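Local coordinates for clostripain-related protein (Bacteroides thetaiotaomicron, PDB 6N9J) that probably cleaves peptide bonds as a secreted cysteine protease of the clostripain (C11) family, and is blocked by an irreversible peptide inhibitor, at residues Y51-G55 and S56-L60; D87-K90 and N91-T95; V195-P198 and A199-V203; N213-S216 and V217-K221. One frame throughout, in Å; residues are numbered along the deposited sequence.

Interaction 1: Y51-G55 and S56-L60; sequences YMDKG and SNPKL
Tyr51 faces Leu60 as a non-hydrogen-bonded antiparallel pair and Met52 faces Lys59 as a hydrogen-bonded one, in the last rungs of a beta hairpin whose two arms run 177° apart. Met52 N gives Lys59 O a nearly straight bond of 2.9 Å (169° at the hydrogen); the return bond, Lys59 N to Met52 O, is weak at 3.3 Å. On the face carrying Tyr51, Pro58 lies alongside both Tyr51 and Asp53. Pro58 CB is 3.6 Å from Tyr51 OH, and Pro58 CG is 3.4 Å from Asp53 OD1. With CG of Tyr51 anti to the backbone N (chi1 170°), the phenol extends along the sheet face it shares with Leu60, whose CD1 meets Tyr51 CB at 4.0 Å. Asp53 OD1 closes an Asx turn by accepting Gly55 N at 3.0 Å, from above the carboxylate plane. A water lies within bonding distance of both Asp53 OD1 and Ser56 O. Gly55 takes a backbone conformation that by itself calls for glycine. Ser83 OG bonds both Tyr51 OH and Asp53 OD2, and Gln81 NE2 also bonds the phenol. The polar ends beside the apolar proline are thus held from outside the hairpin, while one carboxylate oxygen organises its turn.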
loop_
_atom_site.group_PDB
_atom_site.type_symbol
_atom_site.label_atom_id
_atom_site.label_comp_id
_atom_site.label_asym_id
_atom_site.label_seq_id
_atom_site.Cartn_x
_atom_site.Cartn_y
_atom_site.Cartn_z
ATOM N N TYR A 51 -3.354 13.349 8.715
ATOM C CA TYR A 51 -2.381 14.340 8.269
ATOM C C TYR A 51 -2.619 14.623 6.792
ATOM O O TYR A 51 -2.496 13.731 5.953
ATOM C CB TYR A 51 -0.942 13.874 8.485
ATOM C CG TYR A 51 0.057 14.788 7.804
ATOM C CD1 TYR A 51 0.449 15.982 8.397
ATOM C CD2 TYR A 51 0.592 14.467 6.552
ATOM C CE1 TYR A 51 1.348 16.830 7.776
ATOM C CE2 TYR A 51 1.495 15.306 5.925
ATOM C CZ TYR A 51 1.873 16.481 6.538
ATOM O OH TYR A 51 2.773 17.324 5.911
ATOM N N MET A 52 -2.956 15.861 6.475
ATOM C CA MET A 52 -3.437 16.192 5.136
ATOM C C MET A 52 -2.563 17.248 4.469
ATOM O O MET A 52 -2.510 18.396 4.925
ATOM C CB MET A 52 -4.886 16.675 5.220
ATOM C CG MET A 52 -5.364 17.478 4.027
ATOM S SD MET A 52 -6.053 16.455 2.734
ATOM C CE MET A 52 -7.742 16.284 3.261
ATOM N N ASP A 53 -1.854 16.862 3.407
ATOM C CA ASP A 53 -1.053 17.832 2.658
ATOM C C ASP A 53 -1.482 17.844 1.196
ATOM O O ASP A 53 -1.191 16.916 0.449
ATOM C CB ASP A 53 0.449 17.527 2.779
ATOM C CG ASP A 53 1.317 18.545 2.044
ATOM O OD1 ASP A 53 0.797 19.613 1.651
ATOM O OD2 ASP A 53 2.535 18.302 1.877
ATOM N N LYS A 54 -2.188 18.904 0.811
ATOM C CA LYS A 54 -2.656 19.093 -0.559
ATOM C C LYS A 54 -1.878 20.192 -1.274
ATOM O O LYS A 54 -2.179 20.521 -2.419
ATOM C CB LYS A 54 -4.144 19.451 -0.578
ATOM C CG LYS A 54 -5.090 18.334 -0.182
ATOM C CD LYS A 54 -6.523 18.862 -0.085
ATOM C CE LYS A 54 -6.900 19.666 -1.329
ATOM N NZ LYS A 54 -8.302 20.161 -1.287
ATOM N N GLY A 55 -0.902 20.782 -0.594
ATOM C CA GLY A 55 -0.083 21.805 -1.216
ATOM C C GLY A 55 0.111 23.056 -0.391
ATOM O O GLY A 55 1.230 23.549 -0.262
ATOM N N SER A 56 -0.978 23.578 0.165
ATOM C CA SER A 56 -0.923 24.813 0.940
ATOM C C SER A 56 -0.265 24.593 2.298
ATOM O O SER A 56 0.920 24.278 2.381
ATOM C CB SER A 56 -2.327 25.392 1.129
ATOM O OG SER A 56 -2.909 25.725 -0.116
ATOM N N ASN A 57 -1.039 24.769 3.363
ATOM C CA ASN A 57 -0.513 24.616 4.708
ATOM C C ASN A 57 -1.086 23.360 5.354
ATOM O O ASN A 57 -2.228 23.351 5.810
ATOM C CB ASN A 57 -0.822 25.859 5.557
ATOM C CG ASN A 57 -0.167 27.130 5.010
ATOM O OD1 ASN A 57 0.969 27.113 4.532
ATOM N ND2 ASN A 57 -0.895 28.238 5.074
ATOM N N PRO A 58 -0.291 22.282 5.376
ATOM C CA PRO A 58 -0.716 20.994 5.929
ATOM C C PRO A 58 -1.282 21.111 7.343
ATOM O O PRO A 58 -1.054 22.111 8.042
ATOM C CB PRO A 58 0.573 20.173 5.926
ATOM C CG PRO A 58 1.363 20.750 4.788
ATOM C CD PRO A 58 1.079 22.227 4.837
ATOM N N LYS A 59 -2.047 20.098 7.735
ATOM C CA LYS A 59 -2.640 20.052 9.059
ATOM C C LYS A 59 -2.697 18.608 9.534
ATOM O O LYS A 59 -2.771 17.674 8.726
ATOM C CB LYS A 59 -4.040 20.674 9.054
ATOM C CG LYS A 59 -5.007 20.002 8.083
ATOM C CD LYS A 59 -6.364 20.708 8.017
ATOM C CE LYS A 59 -7.287 19.995 7.022
ATOM N NZ LYS A 59 -8.679 20.557 6.965
ATOM N N LEU A 60 -2.625 18.436 10.846
ATOM C CA LEU A 60 -2.840 17.143 11.475
ATOM C C LEU A 60 -4.096 17.274 12.313
ATOM O O LEU A 60 -4.122 18.067 13.249
ATOM C CB LEU A 60 -1.639 16.738 12.339
ATOM C CG LEU A 60 -1.782 15.487 13.211
ATOM C CD1 LEU A 60 -1.835 14.248 12.344
ATOM C CD2 LEU A 60 -0.652 15.384 14.234
HETATM O O HOH W 1 2.461 21.804 1.742
#

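Interaction 2: D87-K90 and N91-T95; sequences DVMK and NVFTT
Met89 and Phe93 form a Met-aromatic contact one turn apart on helix 86-99, which packs against the central sheet of the protease fold. CG of Met89 stands over the ring face, 3.7 Å from the Phe93 centroid and 26° off the normal, a CH-pi contact. The sulfur comes in more obliquely: Met89 SD is 4.4 Å from the Phe93 centroid, 50° off the normal, beside CZ and CE2. Met89 runs extended through its first two torsions, which carries CG and SD along the phenyl group, and bends only at chi3 (-68°). The backbone bond from Phe93 N to Met89 O measures 2.9 Å, and the same oxygen also sits over a ring face, offset toward the rim. This apolar side is buried against Tyr16, Leu14 and Phe109 of the sheet and Leu143 and Ala146 of helix 140-146, where Lys90 NZ also makes a salt bridge with Glu145. Away from this apolar side, polar groups add second bonds to helix carbonyls. Water 2 donates to Val88 O and to Asn91 OD1, bridging backbone and side chain. Lys90 O accepts twice, from Thr94 N at 2.8 Å nearly along the C=O axis and from Thr94 OG1 at 3.0 Å, the hydroxyl lying above the carbonyl plane. Asn91 O repeats the pattern, with Thr95 N and Thr95 OG1 reaching it from opposite faces of its plane.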
loop_
_atom_site.group_PDB
_atom_site.type_symbol
_atom_site.label_atom_id
_atom_site.label_comp_id
_atom_site.label_asym_id
_atom_site.label_seq_id
_atom_site.Cartn_x
_atom_site.Cartn_y
_atom_site.Cartn_z
ATOM N N ASP A 87 12.399 13.548 8.211
ATOM C CA ASP A 87 12.247 14.283 9.452
ATOM C C ASP A 87 10.871 14.929 9.562
ATOM O O ASP A 87 10.379 15.152 10.665
ATOM C CB ASP A 87 13.344 15.336 9.579
ATOM C CG ASP A 87 14.733 14.721 9.717
ATOM O OD1 ASP A 87 14.852 13.600 10.264
ATOM O OD2 ASP A 87 15.713 15.360 9.277
ATOM N N VAL A 88 10.251 15.222 8.425
ATOM C CA VAL A 88 8.883 15.730 8.413
ATOM C C VAL A 88 7.903 14.654 8.885
ATOM O O VAL A 88 7.089 14.901 9.786
ATOM C CB VAL A 88 8.463 16.213 7.014
ATOM C CG1 VAL A 88 6.943 16.365 6.920
ATOM C CG2 VAL A 88 9.162 17.519 6.675
ATOM N N MET A 89 7.998 13.471 8.268
ATOM C CA MET A 89 7.139 12.329 8.573
ATOM C C MET A 89 7.333 11.854 9.998
ATOM O O MET A 89 6.379 11.483 10.662
ATOM C CB MET A 89 7.412 11.160 7.608
ATOM C CG MET A 89 6.626 9.887 7.939
ATOM S SD MET A 89 6.822 8.490 6.786
ATOM C CE MET A 89 6.016 9.157 5.343
ATOM N N LYS A 90 8.583 11.845 10.442
ATOM C CA LYS A 90 8.913 11.521 11.819
ATOM C C LYS A 90 8.222 12.477 12.790
ATOM O O LYS A 90 7.631 12.044 13.782
ATOM C CB LYS A 90 10.428 11.558 12.028
ATOM C CG LYS A 90 11.162 10.320 11.520
ATOM C CD LYS A 90 12.651 10.445 11.776
ATOM C CE LYS A 90 13.341 9.106 11.669
ATOM N NZ LYS A 90 14.747 9.223 12.153
ATOM N N ASN A 91 8.280 13.772 12.498
ATOM C CA ASN A 91 7.636 14.765 13.360
ATOM C C ASN A 91 6.121 14.554 13.413
ATOM O O ASN A 91 5.509 14.618 14.491
ATOM C CB ASN A 91 7.964 16.183 12.886
ATOM C CG ASN A 91 7.315 17.265 13.755
ATOM O OD1 ASN A 91 6.294 17.846 13.383
ATOM N ND2 ASN A 91 7.913 17.541 14.914
ATOM N N VAL A 92 5.519 14.290 12.254
ATOM C CA VAL A 92 4.091 13.999 12.208
ATOM C C VAL A 92 3.766 12.794 13.078
ATOM O O VAL A 92 2.834 12.842 13.879
ATOM C CB VAL A 92 3.605 13.730 10.774
ATOM C CG1 VAL A 92 2.149 13.270 10.784
ATOM C CG2 VAL A 92 3.784 14.965 9.914
ATOM N N PHE A 93 4.534 11.715 12.908
ATOM C CA PHE A 93 4.358 10.484 13.686
ATOM C C PHE A 93 4.462 10.723 15.184
ATOM O O PHE A 93 3.609 10.303 15.947
ATOM C CB PHE A 93 5.413 9.438 13.311
ATOM C CG PHE A 93 5.178 8.757 11.986
ATOM C CD1 PHE A 93 3.966 8.865 11.331
ATOM C CD2 PHE A 93 6.179 7.984 11.409
ATOM C CE1 PHE A 93 3.758 8.232 10.117
ATOM C CE2 PHE A 93 5.978 7.352 10.187
ATOM C CZ PHE A 93 4.759 7.474 9.547
ATOM N N THR A 94 5.552 11.361 15.590
ATOM C CA THR A 94 5.858 11.583 16.989
ATOM C C THR A 94 4.727 12.342 17.670
ATOM O O THR A 94 4.291 11.978 18.755
ATOM C CB THR A 94 7.178 12.352 17.144
ATOM O OG1 THR A 94 8.252 11.537 16.655
ATOM C CG2 THR A 94 7.439 12.692 18.599
ATOM N N THR A 95 4.238 13.379 17.003
ATOM C CA THR A 95 3.131 14.182 17.508
ATOM C C THR A 95 1.835 13.384 17.590
ATOM O O THR A 95 1.131 13.423 18.600
ATOM C CB THR A 95 2.890 15.419 16.614
ATOM O OG1 THR A 95 4.083 16.203 16.544
ATOM C CG2 THR A 95 1.768 16.268 17.163
HETATM O O HOH W 2 6.051 17.386 10.451
#

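Interaction 3: V195-P198 and A199-V203; sequences VVVP and ALFAV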
loop_
_atom_site.group_PDB
_atom_site.type_symbol
_atom_site.label_atom_id
_atom_site.label_comp_id
_atom_site.label_asym_id
_atom_site.label_seq_id
_atom_site.Cartn_x
_atom_site.Cartn_y
_atom_site.Cartn_z
ATOM N N VAL A 195 -16.672 2.928 4.232
ATOM C CA VAL A 195 -16.752 1.581 4.812
ATOM C C VAL A 195 -15.392 1.050 5.276
ATOM O O VAL A 195 -15.334 0.163 6.112
ATOM C CB VAL A 195 -17.375 0.553 3.839
ATOM C CG1 VAL A 195 -18.898 0.672 3.839
ATOM C CG2 VAL A 195 -16.780 0.680 2.418
ATOM N N VAL A 196 -14.301 1.601 4.763
ATOM C CA VAL A 196 -12.977 1.215 5.242
ATOM C C VAL A 196 -12.693 1.761 6.656
ATOM O O VAL A 196 -12.066 1.076 7.469
ATOM C CB VAL A 196 -11.870 1.674 4.265
ATOM C CG1 VAL A 196 -10.497 1.648 4.943
ATOM C CG2 VAL A 196 -11.865 0.784 3.023
ATOM N N VAL A 197 -13.179 2.964 6.973
ATOM C CA VAL A 197 -12.895 3.577 8.290
ATOM C C VAL A 197 -13.397 2.729 9.468
ATOM O O VAL A 197 -12.637 2.501 10.405
ATOM C CB VAL A 197 -13.469 5.027 8.406
ATOM C CG1 VAL A 197 -13.799 5.398 9.869
ATOM C CG2 VAL A 197 -12.486 6.024 7.823
ATOM N N PRO A 198 -14.658 2.250 9.433
ATOM C CA PRO A 198 -15.007 1.355 10.544
ATOM C C PRO A 198 -14.162 0.070 10.565
ATOM O O PRO A 198 -13.884 -0.457 11.642
ATOM C CB PRO A 198 -16.489 1.032 10.289
ATOM C CG PRO A 198 -16.987 2.147 9.419
ATOM C CD PRO A 198 -15.813 2.506 8.550
ATOM N N ALA A 199 -13.736 -0.412 9.400
ATOM C CA ALA A 199 -12.909 -1.622 9.351
ATOM C C ALA A 199 -11.509 -1.363 9.921
ATOM O O ALA A 199 -10.878 -2.271 10.457
ATOM C CB ALA A 199 -12.820 -2.159 7.912
ATOM N N LEU A 200 -11.035 -0.122 9.823
ATOM C CA LEU A 200 -9.750 0.260 10.423
ATOM C C LEU A 200 -9.747 0.050 11.950
ATOM O O LEU A 200 -8.683 -0.097 12.565
ATOM C CB LEU A 200 -9.419 1.729 10.130
ATOM C CG LEU A 200 -9.282 2.339 8.733
ATOM C CD1 LEU A 200 -9.143 3.867 8.880
ATOM C CD2 LEU A 200 -8.085 1.766 7.999
ATOM N N PHE A 201 -10.941 0.052 12.548
ATOM C CA PHE A 201 -11.078 -0.049 13.998
ATOM C C PHE A 201 -11.757 -1.345 14.410
ATOM O O PHE A 201 -12.153 -1.501 15.566
ATOM C CB PHE A 201 -11.868 1.149 14.561
ATOM C CG PHE A 201 -11.236 2.481 14.265
ATOM C CD1 PHE A 201 -10.147 2.924 14.994
ATOM C CD2 PHE A 201 -11.731 3.292 13.252
ATOM C CE1 PHE A 201 -9.565 4.158 14.721
ATOM C CE2 PHE A 201 -11.145 4.522 12.962
ATOM C CZ PHE A 201 -10.061 4.954 13.698
ATOM N N ALA A 202 -11.896 -2.266 13.457
ATOM C CA ALA A 202 -12.453 -3.578 13.747
ATOM C C ALA A 202 -11.620 -4.237 14.819
ATOM O O ALA A 202 -10.397 -4.225 14.761
ATOM C CB ALA A 202 -12.500 -4.444 12.499
ATOM N N VAL A 203 -12.292 -4.786 15.817
ATOM C CA VAL A 203 -11.613 -5.470 16.902
ATOM C C VAL A 203 -11.022 -6.801 16.421
ATOM O O VAL A 203 -9.941 -7.201 16.855
ATOM C CB VAL A 203 -12.572 -5.691 18.072
ATOM C CG1 VAL A 203 -12.494 -7.128 18.597
ATOM C CG2 VAL A 203 -12.300 -4.672 19.175
#
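Leu200 packs back onto Val196 and Val197 near the end of helix 193-200, and this is the tight part of the contact. Its two methyls divide the work: Leu200 CD2 meets Val196 CG1 at 3.9 Å, whereas Leu200 CD1 meets Val197 CG2 at 4.1 Å, each pair crossing at a slant. CG of Leu200 is anti to the carbonyl carbon (chi1 -59°), which lays the side chain back over the preceding turn. The backbone holds it there: Leu200 N bonds Val196 O at 2.8 Å and, weakly, Val197 O. Phe201 lies alongside Val197: Phe201 CE2 is 4.2 Å from Val197 CG1, while Phe201 CD2 comes within 3.1 Å of Val197 O. Leu200 CB stands over one face of this ring, offset toward the rim. Bonding thins toward the other part of the contact. The helix is kinked at Pro198, whose nitrogen has no hydrogen to give the turn before. Phe201 N bonds Pro198 O at 3.1 Å from well above the carbonyl plane (63° out of it); helical bonding is weak around 199-200, and by Ala202 the chain continues as loop. Here Pro198 and Ala202 are partly exposed and Val203 is exposed; Val203 makes no contact with 195-198. Arg11 NH1 bonds the carbonyls of Leu200 and Ala202. On the buried side, Val197, Leu200 and Phe201 all rest on Leu48 of strand 46-53, and Leu200 and Phe201 also touch Val13 of strand 9-18, while Ala199 and Leu200 meet Ser209 and Ile210, respectively, of helix 206-221.

Interaction 4: N213-S216 and V217-K221; sequences NYYS and VYAKK
CG of Tyr214 stands anti to the backbone N (chi1 -166°), whereas CG of Tyr218 is anti to the carbonyl carbon (chi1 -78°), and these differing torsions bring the two rings together rim to rim. Tyr214 CE2 and Tyr218 CE2 are 3.5 Å apart; the ring centroids lie 5.7 Å apart with planes at 23°, and neither ring is over the other's face. Tyr214 O lies in plane at the edge of the Tyr218 ring. A second i to i+4 pair sets Ala219 CB over the face of the Tyr215 ring, 4.0 Å from its centroid, as a CH-pi contact. Ala219 N bonds Tyr215 O at 2.9 Å, fixing this pair on the backbone. Toward solvent the polar links slacken: Lys220 NZ reaches Ser216 OG only weakly at 3.5 Å, and Lys220 N to Ser216 O is also weak. Around helix 206-221, Tyr215 and Tyr218 both touch Val238, just before strand 239-244; Tyr215 also rests on Trp317, Asn319 and Thr321 of strand 315-327. Tyr214 inserts beside Val196 of helix 193-200, its OH hydrogen-bonded to Asp159 OD1 at the end of strand 155-159.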
loop_
_atom_site.group_PDB
_atom_site.type_symbol
_atom_site.label_atom_id
_atom_site.label_comp_id
_atom_site.label_asym_id
_atom_site.label_seq_id
_atom_site.Cartn_x
_atom_site.Cartn_y
_atom_site.Cartn_z
ATOM N N ASN A 213 -13.745 -4.738 2.634
ATOM C CA ASN A 213 -14.560 -3.547 2.443
ATOM C C ASN A 213 -14.015 -2.701 1.296
ATOM O O ASN A 213 -14.777 -2.156 0.499
ATOM C CB ASN A 213 -14.646 -2.723 3.741
ATOM C CG ASN A 213 -15.648 -3.298 4.730
ATOM O OD1 ASN A 213 -16.833 -2.983 4.683
ATOM N ND2 ASN A 213 -15.178 -4.157 5.620
ATOM N N TYR A 214 -12.697 -2.601 1.209
ATOM C CA TYR A 214 -12.092 -1.918 0.077
ATOM C C TYR A 214 -12.554 -2.606 -1.222
ATOM O O TYR A 214 -13.188 -1.975 -2.066
ATOM C CB TYR A 214 -10.571 -1.939 0.189
ATOM C CG TYR A 214 -9.860 -0.987 -0.739
ATOM C CD1 TYR A 214 -8.922 -0.096 -0.234
ATOM C CD2 TYR A 214 -10.152 -0.943 -2.109
ATOM C CE1 TYR A 214 -8.260 0.784 -1.056
ATOM C CE2 TYR A 214 -9.503 -0.048 -2.953
ATOM C CZ TYR A 214 -8.552 0.807 -2.406
ATOM O OH TYR A 214 -7.878 1.716 -3.170
ATOM N N TYR A 215 -12.234 -3.888 -1.374
ATOM C CA TYR A 215 -12.580 -4.620 -2.586
ATOM C C TYR A 215 -14.061 -4.558 -2.969
ATOM O O TYR A 215 -14.399 -4.390 -4.137
ATOM C CB TYR A 215 -12.166 -6.085 -2.438
ATOM C CG TYR A 215 -12.497 -6.905 -3.661
ATOM C CD1 TYR A 215 -11.714 -6.815 -4.806
ATOM C CD2 TYR A 215 -13.600 -7.754 -3.684
ATOM C CE1 TYR A 215 -12.004 -7.542 -5.934
ATOM C CE2 TYR A 215 -13.897 -8.503 -4.813
ATOM C CZ TYR A 215 -13.091 -8.382 -5.938
ATOM O OH TYR A 215 -13.376 -9.093 -7.077
ATOM N N SER A 216 -14.944 -4.703 -1.985
ATOM C CA SER A 216 -16.355 -4.894 -2.273
ATOM C C SER A 216 -17.015 -3.716 -2.996
ATOM O O SER A 216 -17.924 -3.911 -3.802
ATOM C CB SER A 216 -17.112 -5.190 -0.982
ATOM O OG SER A 216 -18.452 -5.544 -1.266
ATOM N N VAL A 217 -16.582 -2.495 -2.716
ATOM C CA VAL A 217 -17.206 -1.363 -3.385
ATOM C C VAL A 217 -16.811 -1.347 -4.870
ATOM O O VAL A 217 -17.651 -1.124 -5.744
ATOM C CB VAL A 217 -16.838 -0.032 -2.702
ATOM C CG1 VAL A 217 -17.181 1.151 -3.592
ATOM C CG2 VAL A 217 -17.568 0.080 -1.362
ATOM N N TYR A 218 -15.545 -1.619 -5.153
ATOM C CA TYR A 218 -15.072 -1.631 -6.535
ATOM C C TYR A 218 -15.637 -2.815 -7.302
ATOM O O TYR A 218 -16.005 -2.680 -8.477
ATOM C CB TYR A 218 -13.540 -1.636 -6.581
ATOM C CG TYR A 218 -12.972 -0.266 -6.319
ATOM C CD1 TYR A 218 -12.828 0.651 -7.354
ATOM C CD2 TYR A 218 -12.618 0.126 -5.031
ATOM C CE1 TYR A 218 -12.331 1.918 -7.114
ATOM C CE2 TYR A 218 -12.119 1.390 -4.781
ATOM C CZ TYR A 218 -11.974 2.282 -5.825
ATOM O OH TYR A 218 -11.479 3.546 -5.575
ATOM N N ALA A 219 -15.713 -3.967 -6.636
ATOM C CA ALA A 219 -16.315 -5.168 -7.217
ATOM C C ALA A 219 -17.765 -4.941 -7.643
ATOM O O ALA A 219 -18.241 -5.555 -8.593
ATOM C CB ALA A 219 -16.239 -6.318 -6.234
ATOM N N LYS A 220 -18.470 -4.045 -6.956
ATOM C CA LYS A 220 -19.883 -3.863 -7.255
ATOM C C LYS A 220 -20.171 -2.879 -8.395
ATOM O O LYS A 220 -21.236 -2.946 -9.013
ATOM C CB LYS A 220 -20.631 -3.447 -5.987
ATOM C CG LYS A 220 -21.077 -4.652 -5.177
ATOM C CD LYS A 220 -21.475 -4.301 -3.760
ATOM C CE LYS A 220 -22.043 -5.528 -3.047
ATOM N NZ LYS A 220 -21.898 -5.431 -1.570
ATOM N N LYS A 221 -19.241 -1.981 -8.699
ATOM C CA LYS A 221 -19.452 -1.086 -9.830
ATOM C C LYS A 221 -18.565 -1.480 -11.012
ATOM O O LYS A 221 -18.482 -0.768 -12.012
ATOM C CB LYS A 221 -19.211 0.367 -9.424
ATOM C CG LYS A 221 -18.067 0.558 -8.463
ATOM C CD LYS A 221 -17.855 2.034 -8.157
ATOM C CE LYS A 221 -19.134 2.694 -7.675
ATOM N NZ LYS A 221 -18.927 4.153 -7.398
#

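Overall arrangement
The four contacts follow one another along the chain, all within the clostripain-family part of the protein, and gather around one mixed beta-sheet. Interaction 1 is the hairpin of strands 46-53 and 59-65; interaction 2, on helix 86-99, lies about 13 Å away between centres and touches it through Tyr51 CE1 and Val92 CG2 at 3.7 Å. Interactions 3 and 4 occupy the consecutive helices 193-200 and 206-221 and meet where Val195 and Ala199 pack on Asn213. The centres of interactions 3 and 4 are about 15 Å apart. Strand 46-53 connects the two groups, carrying Tyr51 at one end and Leu48, under interaction 3, further back. Interactions 2 and 4, with centres about 33 Å apart, lie on opposite sides of the chain's centre, consistent with helices layered around a central sheet.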